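Local coordinates for protein fructose-bisphosphate aldolase (Plasmodium falciparum, PDB 4TR9) that belongs to the class I fructose-bisphosphate aldolases, an enzyme family with the TIM-barrel fold, and is present here as an assembly of four chains, at residues 13-16 with 17-20; 95-99 with 100-104. One frame throughout, in Å; residues are numbered along the deposited sequence.

Contact 1 (13-16 with 17-20) and contact 2 (95-99 with 100-104) each mark the place where a loop enters a helix. Their centres lie about 30 Å apart, and their nearest atoms are about 17 Å apart, with no touch. Both sit on the outside of the barrel, centred about 24 and 22 Å from the centre of the chain. None of their residues is among those lining the pocket of n'-[(e)-(2,4-dichlorophenyl)methylidene]-3,4-dihydroxybenzohydrazide. The chain links them to it. Helix 16-29 leads into strand 35-39, which carries pocket residue Ala38. Helix 99-105 leads into strand 109-113, which ends at pocket residue Lys113. Contact 1 also reaches other subunits.

Contact 1: 13-16 with 17-20; sequences KLPA and DVAE
Pro15 O accepts the backbone N-H of Ala19 at 2.9 Å. The bond is almost straight, 179° at the hydrogen. Pro15 is the N-cap of helix 16-29, and this bond closes the first turn. Glu20 N bonds to Ala16 O at the same length, 2.9 Å, but with a bent angle of 138°. Side chains close the start of the helix as well. Leu14 CB lies 4.1 Å from Ala19 CB, a residue before the cap meeting one in the first turn, as in a hydrophobic staple. Val18 has CG1 anti to its backbone N (chi1 168°), which divides its methyls between two partners. CG1 meets Leu14 CD2 at 4.0 Å, the two side chains crossing at about a right angle. CG2 lies 3.6 Å from Pro15 CG, with the side chains side by side. Asp17 turns back over the cap, bringing OD1 to 3.4 Å from Pro15 CB. Leu14 also packs on Cys123 of a third subunit, and Lys13 on Val211 of a second. Asp17 is in the first turn, where its negative charge would probably suit the positive end of the helix dipole.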
ATOM      1  N   LYS A  13      15.822  -1.995  15.097  1.00 55.82           N
ATOM      2  CA  LYS A  13      17.195  -1.830  14.635  1.00 49.52           C
ATOM      3  C   LYS A  13      17.995  -3.127  14.703  1.00 47.45           C
ATOM      4  O   LYS A  13      17.663  -4.042  15.457  1.00 44.72           O
ATOM      5  CB  LYS A  13      17.903  -0.746  15.451  1.00 55.72           C
ATOM      6  CG  LYS A  13      17.439   0.668  15.140  1.00 76.05           C
ATOM      7  CD  LYS A  13      17.843   1.079  13.733  1.00 76.64           C
ATOM      8  CE  LYS A  13      17.304   2.455  13.377  1.00 67.43           C
ATOM      9  NZ  LYS A  13      15.817   2.464  13.302  1.00 71.10           N
ATOM     10  N   LEU A  14      19.051  -3.189  13.900  1.00 52.88           N
ATOM     11  CA  LEU A  14      19.971  -4.317  13.906  1.00 46.71           C
ATOM     12  C   LEU A  14      21.016  -4.123  14.998  1.00 45.50           C
ATOM     13  O   LEU A  14      21.355  -2.987  15.334  1.00 55.47           O
ATOM     14  CB  LEU A  14      20.644  -4.462  12.539  1.00 41.11           C
ATOM     15  CG  LEU A  14      20.559  -5.821  11.844  1.00 38.73           C
ATOM     16  CD1 LEU A  14      19.110  -6.251  11.686  1.00 42.64           C
ATOM     17  CD2 LEU A  14      21.255  -5.770  10.492  1.00 29.28           C
ATOM     18  N   PRO A  15      21.523  -5.229  15.567  1.00 46.92           N
ATOM     19  CA  PRO A  15      22.613  -5.141  16.547  1.00 52.21           C
ATOM     20  C   PRO A  15      23.832  -4.428  15.967  1.00 53.13           C
ATOM     21  O   PRO A  15      24.165  -4.641  14.801  1.00 50.22           O
ATOM     22  CB  PRO A  15      22.926  -6.609  16.868  1.00 48.61           C
ATOM     23  CG  PRO A  15      22.273  -7.405  15.776  1.00 44.98           C
ATOM     24  CD  PRO A  15      21.080  -6.617  15.360  1.00 46.05           C
ATOM     25  N   ALA A  16      24.473  -3.590  16.778  1.00 51.27           N
ATOM     26  CA  ALA A  16      25.552  -2.717  16.320  1.00 53.72           C
ATOM     27  C   ALA A  16      26.679  -3.477  15.627  1.00 54.26           C
ATOM     28  O   ALA A  16      27.154  -3.065  14.571  1.00 54.43           O
ATOM     29  CB  ALA A  16      26.104  -1.914  17.488  1.00 54.54           C
ATOM     30  N   ASP A  17      27.099  -4.588  16.224  1.00 57.61           N
ATOM     31  CA  ASP A  17      28.178  -5.398  15.667  1.00 59.11           C
ATOM     32  C   ASP A  17      27.825  -5.966  14.296  1.00 52.54           C
ATOM     33  O   ASP A  17      28.643  -5.938  13.375  1.00 54.47           O
ATOM     34  CB  ASP A  17      28.531  -6.536  16.625  1.00 61.21           C
ATOM     35  CG  ASP A  17      27.303  -7.221  17.194  1.00 69.22           C
ATOM     36  OD1 ASP A  17      26.294  -6.525  17.442  1.00 71.79           O
ATOM     37  OD2 ASP A  17      27.346  -8.453  17.394  1.00 84.02           O
ATOM     38  N   VAL A  18      26.608  -6.484  14.168  1.00 56.93           N
ATOM     39  CA  VAL A  18      26.156  -7.068  12.912  1.00 54.06           C
ATOM     40  C   VAL A  18      26.055  -6.012  11.818  1.00 47.12           C
ATOM     41  O   VAL A  18      26.590  -6.188  10.724  1.00 42.58           O
ATOM     42  CB  VAL A  18      24.792  -7.768  13.073  1.00 50.37           C
ATOM     43  CG1 VAL A  18      24.204  -8.110  11.716  1.00 42.36           C
ATOM     44  CG2 VAL A  18      24.937  -9.018  13.926  1.00 43.71           C
ATOM     45  N   ALA A  19      25.376  -4.911  12.125  1.00 43.33           N
ATOM     46  CA  ALA A  19      25.202  -3.821  11.169  1.00 44.98           C
ATOM     47  C   ALA A  19      26.540  -3.218  10.752  1.00 46.90           C
ATOM     48  O   ALA A  19      26.689  -2.734   9.629  1.00 44.57           O
ATOM     49  CB  ALA A  19      24.301  -2.747  11.756  1.00 41.31           C
ATOM     50  N   GLU A  20      27.510  -3.254  11.659  1.00 43.05           N
ATOM     51  CA  GLU A  20      28.829  -2.694  11.390  1.00 45.17           C
ATOM     52  C   GLU A  20      29.596  -3.551  10.387  1.00 38.50           C
ATOM     53  O   GLU A  20      30.225  -3.030   9.467  1.00 37.98           O
ATOM     54  CB  GLU A  20      29.624  -2.560  12.690  1.00 53.54           C
ATOM     55  CG  GLU A  20      30.893  -1.738  12.568  1.00 64.29           C
ATOM     56  CD  GLU A  20      31.510  -1.423  13.917  1.00 73.93           C
ATOM     57  OE1 GLU A  20      30.916  -1.800  14.948  1.00 68.19           O
ATOM     58  OE2 GLU A  20      32.591  -0.796  13.944  1.00 80.43           O
TER

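Contact 2: 95-99 with 100-104; sequences AGVPM and VNLLH
Val97 and Leu102 meet obliquely where a loop enters helix 99-105. This helix lies on the path between barrel strands 79-84 and 109-113 of the TIM barrel. Val97 CG1 does the touching. It is anti to the backbone N (chi1 179°) and reaches Leu102 CD2 at 3.8 Å. The same methyl also rests against Asn101 CB, again at 3.8 Å, so one branch of Val97 packs on two neighbouring helix residues. Asn101 then reaches back across Pro98. Its amide nitrogen ND2 lies obliquely over the CG-CD side of the Pro98 ring, 3.3 Å from Pro98 CD. Met99 approaches Leu102 in another way. The two side chains lie side by side and point the same way, with Met99 SD 3.9 Å from Leu102 CD1. The Met99 chain bends at chi2 (-60°), and this brings SD alongside Leu102. Leu102 thus offers one methyl to the valine and the other to the sulfur. Met99 is buried, and it packs on Ala63 and Asp67 of helix 59-70 and on Thr88 of helix 86-89. Val100, on the other hand, packs on Leu89 and Pro110.

The backbone bonds across the contact are all weak. Pro98 O takes Asn101 N at 3.2 Å and Leu102 N at 3.5 Å, and Met99 O is shared in a similar way by Leu102 N and Leu103 N. The opening turn is therefore held by several loose bonds together with the side-chain packing. One residue further along, His104 N bonds to Val100 O at 3.1 Å. The same oxygen, Val100 O, sits 3.4 Å above the plane of the His104 ring, offset toward its rim.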
ATOM      1  N   ALA A  95      44.382 -30.349  -6.337  1.00 66.88           N
ATOM      2  CA  ALA A  95      45.438 -30.291  -5.332  1.00 70.13           C
ATOM      3  C   ALA A  95      44.918 -30.595  -3.931  1.00 67.95           C
ATOM      4  O   ALA A  95      45.688 -30.938  -3.038  1.00 78.29           O
ATOM      5  CB  ALA A  95      46.112 -28.927  -5.357  1.00 66.18           C
ATOM      6  N   GLY A  96      43.609 -30.468  -3.741  1.00 66.58           N
ATOM      7  CA  GLY A  96      43.007 -30.720  -2.446  1.00 71.00           C
ATOM      8  C   GLY A  96      42.597 -29.434  -1.755  1.00 59.32           C
ATOM      9  O   GLY A  96      42.036 -29.458  -0.660  1.00 59.60           O
ATOM     10  N   VAL A  97      42.880 -28.308  -2.402  1.00 68.93           N
ATOM     11  CA  VAL A  97      42.544 -27.001  -1.853  1.00 62.98           C
ATOM     12  C   VAL A  97      41.085 -26.641  -2.113  1.00 54.34           C
ATOM     13  O   VAL A  97      40.626 -26.687  -3.255  1.00 54.04           O
ATOM     14  CB  VAL A  97      43.440 -25.893  -2.442  1.00 57.74           C
ATOM     15  CG1 VAL A  97      43.049 -24.535  -1.878  1.00 48.33           C
ATOM     16  CG2 VAL A  97      44.904 -26.187  -2.167  1.00 65.88           C
ATOM     17  N   PRO A  98      40.347 -26.293  -1.048  1.00 58.42           N
ATOM     18  CA  PRO A  98      38.969 -25.809  -1.179  1.00 52.13           C
ATOM     19  C   PRO A  98      38.885 -24.572  -2.068  1.00 43.34           C
ATOM     20  O   PRO A  98      39.817 -23.767  -2.087  1.00 44.84           O
ATOM     21  CB  PRO A  98      38.575 -25.476   0.262  1.00 47.89           C
ATOM     22  CG  PRO A  98      39.445 -26.350   1.098  1.00 54.49           C
ATOM     23  CD  PRO A  98      40.750 -26.435   0.362  1.00 60.42           C
ATOM     24  N   MET A  99      37.783 -24.430  -2.796  1.00 58.65           N
ATOM     25  CA  MET A  99      37.592 -23.288  -3.681  1.00 51.84           C
ATOM     26  C   MET A  99      37.549 -21.984  -2.893  1.00 41.22           C
ATOM     27  O   MET A  99      37.926 -20.928  -3.399  1.00 36.13           O
ATOM     28  CB  MET A  99      36.311 -23.452  -4.499  1.00 48.81           C
ATOM     29  CG  MET A  99      36.289 -24.698  -5.366  1.00 55.71           C
ATOM     30  SD  MET A  99      37.640 -24.725  -6.558  1.00 75.46           S
ATOM     31  CE  MET A  99      37.421 -26.354  -7.268  1.00 81.55           C
ATOM     32  N   VAL A 100      37.089 -22.070  -1.649  1.00 46.00           N
ATOM     33  CA  VAL A 100      37.014 -20.910  -0.769  1.00 42.81           C
ATOM     34  C   VAL A 100      38.404 -20.348  -0.476  1.00 54.18           C
ATOM     35  O   VAL A 100      38.607 -19.132  -0.484  1.00 49.17           O
ATOM     36  CB  VAL A 100      36.312 -21.261   0.559  1.00 47.28           C
ATOM     37  CG1 VAL A 100      36.306 -20.064   1.495  1.00 49.62           C
ATOM     38  CG2 VAL A 100      34.893 -21.738   0.294  1.00 45.49           C
ATOM     39  N   ASN A 101      39.360 -21.240  -0.228  1.00 43.95           N
ATOM     40  CA  ASN A 101      40.724 -20.828   0.084  1.00 43.66           C
ATOM     41  C   ASN A 101      41.414 -20.143  -1.093  1.00 42.50           C
ATOM     42  O   ASN A 101      42.287 -19.298  -0.899  1.00 43.05           O
ATOM     43  CB  ASN A 101      41.551 -22.030   0.544  1.00 53.90           C
ATOM     44  CG  ASN A 101      41.127 -22.539   1.907  1.00 60.19           C
ATOM     45  OD1 ASN A 101      40.499 -21.820   2.683  1.00 59.97           O
ATOM     46  ND2 ASN A 101      41.476 -23.783   2.209  1.00 69.82           N
ATOM     47  N   LEU A 102      41.021 -20.509  -2.309  1.00 46.97           N
ATOM     48  CA  LEU A 102      41.558 -19.869  -3.506  1.00 42.74           C
ATOM     49  C   LEU A 102      41.147 -18.401  -3.556  1.00 39.61           C
ATOM     50  O   LEU A 102      41.896 -17.552  -4.037  1.00 43.15           O
ATOM     51  CB  LEU A 102      41.082 -20.591  -4.768  1.00 48.23           C
ATOM     52  CG  LEU A 102      41.503 -22.053  -4.932  1.00 56.55           C
ATOM     53  CD1 LEU A 102      40.965 -22.620  -6.237  1.00 54.56           C
ATOM     54  CD2 LEU A 102      43.017 -22.189  -4.868  1.00 60.73           C
ATOM     55  N   LEU A 103      39.951 -18.113  -3.053  1.00 54.48           N
ATOM     56  CA  LEU A 103      39.443 -16.747  -3.017  1.00 44.92           C
ATOM     57  C   LEU A 103      40.083 -15.955  -1.884  1.00 46.43           C
ATOM     58  O   LEU A 103      40.347 -14.760  -2.022  1.00 44.94           O
ATOM     59  CB  LEU A 103      37.921 -16.747  -2.864  1.00 42.70           C
ATOM     60  CG  LEU A 103      37.129 -17.427  -3.983  1.00 39.98           C
ATOM     61  CD1 LEU A 103      35.642 -17.404  -3.674  1.00 32.37           C
ATOM     62  CD2 LEU A 103      37.413 -16.762  -5.321  1.00 33.39           C
ATOM     63  N   HIS A 104      40.329 -16.627  -0.765  1.00 46.21           N
ATOM     64  CA  HIS A 104      40.944 -15.996   0.399  1.00 47.09           C
ATOM     65  C   HIS A 104      42.357 -15.513   0.094  1.00 49.25           C
ATOM     66  O   HIS A 104      42.777 -14.455   0.563  1.00 42.47           O
ATOM     67  CB  HIS A 104      40.970 -16.964   1.584  1.00 50.05           C
ATOM     68  CG  HIS A 104      39.632 -17.175   2.222  1.00 55.39           C
ATOM     69  ND1 HIS A 104      39.421 -18.101   3.220  1.00 64.82           N
ATOM     70  CD2 HIS A 104      38.436 -16.575   2.008  1.00 49.21           C
ATOM     71  CE1 HIS A 104      38.155 -18.065   3.593  1.00 54.72           C
ATOM     72  NE2 HIS A 104      37.534 -17.148   2.872  1.00 46.92           N
TER